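Local coordinates for protein FMN-dependent NADH:quinone oxidoreductase 1 (Bacillus anthracis, PDB 3U7I) that probably reduces quinones with NADH through a bound FMN and cleaves the azo bond of aromatic azo compounds, working as a homodimer, at residues C[8-13]-C[98-103]; C[14-19]-C[46-51]. All coordinates share one frame; numbering follows the deposited sequence.

Interaction 1. Residues C[8-13]-C[98-103]; sequences LIINAH and YVIVLP
In the central parallel sheet of the flavodoxin-like fold, Leu8 to Asn11 pair with Tyr98 to Val101 as neighbouring strands, the axes of these short strand segments 4.7 Å apart at closest approach and turned by 16°. Four backbone hydrogen bonds join them, the donor changing strand each time: Val99 N to Leu8 O (2.9 Å), Ile10 N to Val99 O, Val101 N to Ile10 O and Ala12 N to Val101 O (2.7 Å). The carbonyls also take CA-H contacts, as where Ile100 CA lies 3.3 Å from Ile10 O.

Side chains alternate between the two faces. On the face of Ile9, Asn11, Val99 and Val101, packed by Phe27 and Phe30 of helix 22-37, Ile9 and Val99 lie side by side and point the same way, with Ile9 CD1 4.1 Å from Val99 CB. Beneath the opposite face Ile10 and Ile100 are likewise parallel neighbours, Ile10 CD1 resting 4.0 Å from Ile100 CG1. The same methyl and Leu8 CB approach the Tyr98 ring obliquely, while Tyr98 OH is hydrogen-bonded to Phe92 O and Arg142.

At the end of the strand, Asn11 forms an Asx turn. Its CG is anti to the backbone N (chi1 178°), and OD1 accepts His13 N at 3.0 Å, the donor standing above the carbonyl plane; ND2 is held by Val16 O and Asn48 OD1. Ala12 O, buried here, has no hydrogen-bonding partner. His13 lies beside Ser23, predicted to bind FMN, and its ND1 accepts Lys15 N. Pro103 covers one face of the His13 imidazole in a CH-pi contact, its CG 3.9 Å from the ring centroid and 14° off the normal, displaced toward the rim.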
loop_
_atom_site.group_PDB
_atom_site.type_symbol
_atom_site.label_atom_id
_atom_site.label_comp_id
_atom_site.label_asym_id
_atom_site.label_seq_id
_atom_site.Cartn_x
_atom_site.Cartn_y
_atom_site.Cartn_z
ATOM N N LEU C 8 18.382 -3.496 -11.106
ATOM C CA LEU C 8 16.993 -3.635 -11.512
ATOM C C LEU C 8 16.209 -2.362 -11.207
ATOM O O LEU C 8 16.161 -1.905 -10.064
ATOM C CB LEU C 8 16.345 -4.856 -10.838
ATOM C CG LEU C 8 14.844 -5.114 -11.041
ATOM C CD1 LEU C 8 14.502 -5.395 -12.506
ATOM C CD2 LEU C 8 14.358 -6.248 -10.133
ATOM N N ILE C 9 15.612 -1.790 -12.246
ATOM C CA ILE C 9 14.733 -0.635 -12.095
ATOM C C ILE C 9 13.316 -1.129 -11.823
ATOM O O ILE C 9 12.747 -1.879 -12.624
ATOM C CB ILE C 9 14.707 0.265 -13.372
ATOM C CG1 ILE C 9 16.109 0.422 -13.980
ATOM C CG2 ILE C 9 14.045 1.623 -13.063
ATOM C CD1 ILE C 9 17.144 0.942 -13.008
ATOM N N ILE C 10 12.765 -0.717 -10.684
ATOM C CA ILE C 10 11.368 -0.979 -10.354
ATOM C C ILE C 10 10.596 0.334 -10.465
ATOM O O ILE C 10 10.628 1.175 -9.559
ATOM C CB ILE C 10 11.210 -1.568 -8.943
ATOM C CG1 ILE C 10 12.038 -2.846 -8.802
ATOM C CG2 ILE C 10 9.731 -1.817 -8.629
ATOM C CD1 ILE C 10 12.529 -3.099 -7.380
ATOM N N ASN C 11 9.939 0.514 -11.607
ATOM C CA ASN C 11 9.225 1.745 -11.908
ATOM C C ASN C 11 7.763 1.681 -11.446
ATOM O O ASN C 11 6.935 1.011 -12.069
ATOM C CB ASN C 11 9.313 2.028 -13.407
ATOM C CG ASN C 11 8.553 3.270 -13.817
ATOM O OD1 ASN C 11 7.992 3.986 -12.979
ATOM N ND2 ASN C 11 8.544 3.546 -15.122
ATOM N N ALA C 12 7.450 2.380 -10.361
ATOM C CA ALA C 12 6.099 2.322 -9.785
ATOM C C ALA C 12 5.196 3.500 -10.206
ATOM O O ALA C 12 4.184 3.784 -9.555
ATOM C CB ALA C 12 6.175 2.218 -8.263
ATOM N N HIS C 13 5.561 4.181 -11.289
ATOM C CA HIS C 13 4.799 5.336 -11.751
ATOM C C HIS C 13 3.699 4.926 -12.731
ATOM O O HIS C 13 3.979 4.310 -13.742
ATOM C CB HIS C 13 5.720 6.363 -12.414
ATOM C CG HIS C 13 5.192 7.764 -12.351
ATOM N ND1 HIS C 13 3.974 8.123 -12.887
ATOM C CD2 HIS C 13 5.704 8.886 -11.794
ATOM C CE1 HIS C 13 3.761 9.409 -12.672
ATOM N NE2 HIS C 13 4.795 9.896 -12.011
ATOM N N TYR C 98 19.047 -2.101 -6.568
ATOM C CA TYR C 98 17.641 -1.860 -6.880
ATOM C C TYR C 98 17.376 -0.367 -6.953
ATOM O O TYR C 98 17.890 0.396 -6.134
ATOM C CB TYR C 98 16.728 -2.473 -5.810
ATOM C CG TYR C 98 16.935 -3.957 -5.598
ATOM C CD1 TYR C 98 16.353 -4.891 -6.463
ATOM C CD2 TYR C 98 17.711 -4.429 -4.539
ATOM C CE1 TYR C 98 16.547 -6.257 -6.281
ATOM C CE2 TYR C 98 17.912 -5.787 -4.346
ATOM C CZ TYR C 98 17.325 -6.703 -5.220
ATOM O OH TYR C 98 17.515 -8.064 -5.036
ATOM N N VAL C 99 16.581 0.055 -7.933
ATOM C CA VAL C 99 16.138 1.453 -7.988
ATOM C C VAL C 99 14.614 1.528 -8.080
ATOM O O VAL C 99 14.027 1.107 -9.080
ATOM C CB VAL C 99 16.787 2.246 -9.162
ATOM C CG1 VAL C 99 16.332 3.717 -9.138
ATOM C CG2 VAL C 99 18.312 2.162 -9.089
ATOM N N ILE C 100 13.980 2.055 -7.033
ATOM C CA ILE C 100 12.528 2.236 -7.020
ATOM C C ILE C 100 12.137 3.677 -7.356
ATOM O O ILE C 100 12.605 4.626 -6.725
ATOM C CB ILE C 100 11.900 1.820 -5.657
ATOM C CG1 ILE C 100 12.070 0.313 -5.435
ATOM C CG2 ILE C 100 10.417 2.250 -5.587
ATOM C CD1 ILE C 100 11.482 -0.214 -4.131
ATOM N N VAL C 101 11.283 3.825 -8.365
ATOM C CA VAL C 101 10.774 5.134 -8.778
ATOM C C VAL C 101 9.267 5.218 -8.491
ATOM O O VAL C 101 8.486 4.392 -8.964
ATOM C CB VAL C 101 11.049 5.401 -10.288
ATOM C CG1 VAL C 101 10.760 6.864 -10.662
ATOM C CG2 VAL C 101 12.498 5.009 -10.646
ATOM N N LEU C 102 8.859 6.209 -7.709
ATOM C CA LEU C 102 7.443 6.350 -7.390
ATOM C C LEU C 102 7.045 7.786 -7.136
ATOM O O LEU C 102 7.850 8.584 -6.637
ATOM C CB LEU C 102 7.074 5.521 -6.157
ATOM C CG LEU C 102 7.579 6.040 -4.807
ATOM C CD1 LEU C 102 6.772 5.443 -3.653
ATOM C CD2 LEU C 102 9.069 5.740 -4.662
ATOM N N PRO C 103 5.798 8.123 -7.505
ATOM C CA PRO C 103 5.132 9.319 -6.989
ATOM C C PRO C 103 4.474 8.958 -5.661
ATOM O O PRO C 103 3.902 7.874 -5.540
ATOM C CB PRO C 103 4.069 9.610 -8.049
ATOM C CG PRO C 103 3.734 8.287 -8.615
ATOM C CD PRO C 103 5.001 7.457 -8.552
#

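Interaction 2. Residues C[14-19]-C[46-51]; sequences PKVDDT and QINLYD
Tyr50 lays one face of its ring against Pro14, and the two side chains run side by side in the same direction. Starting from the backbone, Tyr50 CB meets Pro14 CA at 3.7 Å, and CG, placed anti to the carbonyl carbon (chi1 -76°), comes still closer, 3.5 Å from Pro14 CA. That CA forms a CH-pi contact over the face, 3.9 Å from the centroid of the Tyr50 ring, offset toward the rim. Further out, CD1 lies by Pro14 N and CD2 by Pro14 CB, and CZ reaches Pro14 CG at 4.0 Å. At the tip, OH makes weak hydrogen bonds to Lys112 N and Ser111 OG, and Ile57 of the second subunit packs on both Tyr50 and Pro14.

Val16 supplies the other half of the contact by dividing its methyls. CG1 stands 3.7 Å from Asn48 CG, the side chains crossing at about a right angle, whereas CG2 touches Asp51 CB. One water bridges Val16 O and Gln46 NE2; the same NE2 donates to Asn48 OD1 (2.8 Å), in the carbonyl plane and on a lone pair. Val16 has a positive phi (61°), and the weak Asp17 N to Lys15 O bond around it makes a classic gamma turn. Such a loop, between the first strand and first helix at the C-terminal edge of the sheet, is where flavodoxin-like proteins typically bind the FMN phosphate.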
loop_
_atom_site.group_PDB
_atom_site.type_symbol
_atom_site.label_atom_id
_atom_site.label_comp_id
_atom_site.label_asym_id
_atom_site.label_seq_id
_atom_site.Cartn_x
_atom_site.Cartn_y
_atom_site.Cartn_z
ATOM N N PRO C 14 2.436 5.274 -12.426
ATOM C CA PRO C 14 1.320 4.952 -13.326
ATOM C C PRO C 14 1.510 5.448 -14.775
ATOM O O PRO C 14 0.943 4.866 -15.701
ATOM C CB PRO C 14 0.127 5.664 -12.664
ATOM C CG PRO C 14 0.481 5.691 -11.200
ATOM C CD PRO C 14 1.982 5.886 -11.163
ATOM N N LYS C 15 2.287 6.510 -14.974
ATOM C CA LYS C 15 2.498 7.037 -16.321
ATOM C C LYS C 15 3.687 6.380 -17.026
ATOM O O LYS C 15 4.023 6.739 -18.159
ATOM C CB LYS C 15 2.682 8.554 -16.297
ATOM C CG LYS C 15 1.448 9.339 -15.892
ATOM C CD LYS C 15 1.609 10.770 -16.331
ATOM C CE LYS C 15 0.464 11.622 -15.866
ATOM N NZ LYS C 15 0.450 12.909 -16.616
ATOM N N VAL C 16 4.325 5.435 -16.336
ATOM C CA VAL C 16 5.393 4.606 -16.902
ATOM C C VAL C 16 6.622 5.397 -17.391
ATOM O O VAL C 16 7.640 5.460 -16.704
ATOM C CB VAL C 16 4.853 3.685 -18.034
ATOM C CG1 VAL C 16 5.896 2.642 -18.429
ATOM C CG2 VAL C 16 3.556 3.008 -17.594
ATOM N N ASP C 17 6.525 6.001 -18.572
ATOM C CA ASP C 17 7.700 6.611 -19.205
ATOM C C ASP C 17 7.558 8.105 -19.507
ATOM O O ASP C 17 8.534 8.754 -19.902
ATOM C CB ASP C 17 8.072 5.846 -20.480
ATOM C CG ASP C 17 6.903 5.719 -21.450
ATOM O OD1 ASP C 17 5.750 6.015 -21.048
ATOM O OD2 ASP C 17 7.138 5.316 -22.612
ATOM N N ASP C 18 6.351 8.640 -19.322
ATOM C CA ASP C 18 6.087 10.061 -19.539
ATOM C C ASP C 18 7.159 10.952 -18.908
ATOM O O ASP C 18 7.368 10.931 -17.695
ATOM C CB ASP C 18 4.702 10.434 -19.006
ATOM C CG ASP C 18 4.283 11.838 -19.400
ATOM O OD1 ASP C 18 4.600 12.788 -18.653
ATOM O OD2 ASP C 18 3.629 11.994 -20.455
ATOM N N THR C 19 7.825 11.744 -19.744
ATOM C CA THR C 19 8.976 12.541 -19.328
ATOM C C THR C 19 8.643 13.716 -18.394
ATOM O O THR C 19 9.506 14.185 -17.650
ATOM C CB THR C 19 9.721 13.098 -20.557
ATOM O OG1 THR C 19 10.970 13.658 -20.141
ATOM C CG2 THR C 19 8.884 14.170 -21.248
ATOM N N GLN C 46 14.577 -3.510 -16.250
ATOM C CA GLN C 46 13.528 -2.651 -15.703
ATOM C C GLN C 46 12.162 -3.321 -15.789
ATOM O O GLN C 46 11.779 -3.856 -16.833
ATOM C CB GLN C 46 13.484 -1.306 -16.436
ATOM C CG GLN C 46 12.320 -0.404 -16.008
ATOM C CD GLN C 46 12.526 1.039 -16.419
ATOM O OE1 GLN C 46 13.659 1.474 -16.638
ATOM N NE2 GLN C 46 11.435 1.788 -16.534
ATOM N N ILE C 47 11.428 -3.284 -14.685
ATOM C CA ILE C 47 10.051 -3.754 -14.677
ATOM C C ILE C 47 9.140 -2.553 -14.468
ATOM O O ILE C 47 9.359 -1.741 -13.570
ATOM C CB ILE C 47 9.811 -4.858 -13.600
ATOM C CG1 ILE C 47 8.359 -5.356 -13.625
ATOM C CG2 ILE C 47 10.189 -4.368 -12.206
ATOM C CD1 ILE C 47 8.101 -6.508 -12.660
ATOM N N ASN C 48 8.142 -2.424 -15.330
ATOM C CA ASN C 48 7.199 -1.318 -15.250
ATOM C C ASN C 48 5.920 -1.814 -14.604
ATOM O O ASN C 48 5.159 -2.555 -15.224
ATOM C CB ASN C 48 6.920 -0.756 -16.645
ATOM C CG ASN C 48 8.110 -0.009 -17.228
ATOM O OD1 ASN C 48 8.840 0.683 -16.516
ATOM N ND2 ASN C 48 8.306 -0.145 -18.532
ATOM N N LEU C 49 5.694 -1.413 -13.354
ATOM C CA LEU C 49 4.600 -1.962 -12.554
ATOM C C LEU C 49 3.219 -1.605 -13.089
ATOM O O LEU C 49 2.250 -2.291 -12.781
ATOM C CB LEU C 49 4.715 -1.541 -11.085
ATOM C CG LEU C 49 6.039 -1.887 -10.392
ATOM C CD1 LEU C 49 5.969 -1.598 -8.888
ATOM C CD2 LEU C 49 6.413 -3.335 -10.644
ATOM N N TYR C 50 3.123 -0.549 -13.894
ATOM C CA TYR C 50 1.831 -0.144 -14.451
ATOM C C TYR C 50 1.715 -0.446 -15.947
ATOM O O TYR C 50 0.815 0.053 -16.628
ATOM C CB TYR C 50 1.546 1.335 -14.143
ATOM C CG TYR C 50 1.131 1.537 -12.707
ATOM C CD1 TYR C 50 2.077 1.609 -11.680
ATOM C CD2 TYR C 50 -0.213 1.608 -12.370
ATOM C CE1 TYR C 50 1.678 1.767 -10.357
ATOM C CE2 TYR C 50 -0.617 1.758 -11.070
ATOM C CZ TYR C 50 0.321 1.840 -10.064
ATOM O OH TYR C 50 -0.138 1.988 -8.774
ATOM N N ASP C 51 2.626 -1.282 -16.445
ATOM C CA ASP C 51 2.582 -1.719 -17.838
ATOM C C ASP C 51 2.836 -3.222 -17.966
ATOM O O ASP C 51 2.111 -3.924 -18.679
ATOM C CB ASP C 51 3.592 -0.936 -18.685
ATOM C CG ASP C 51 3.372 -1.117 -20.176
ATOM O OD1 ASP C 51 2.250 -0.832 -20.661
ATOM O OD2 ASP C 51 4.325 -1.552 -20.857
HETATM O O HOH W 1 10.484 4.493 -17.817
#

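How the interactions relate
From the N terminus, strand 6-11 carries most of 8-13, and the loop after it continues directly into 14-19, the first segment of interaction 2. After helix 22-37 the chain enters strand 43-48, parallel to 6-11, where 46-51 closes the smaller loop. Helices 59-68 and 76-94 follow before 98-103 closes the larger one, so interaction 2 is nested inside interaction 1. In the sheet, strand 6-11 lies between strands 43-48 and 97-103, and a backbone hydrogen bond from Ile47 N to Ile9 O (2.8 Å) joins the contacts directly. Ala12 O also packs against Tyr50 CE1. Together they tie the central sheet to the loop leading to the predicted FMN site and, through interaction 2, to the dimer partner.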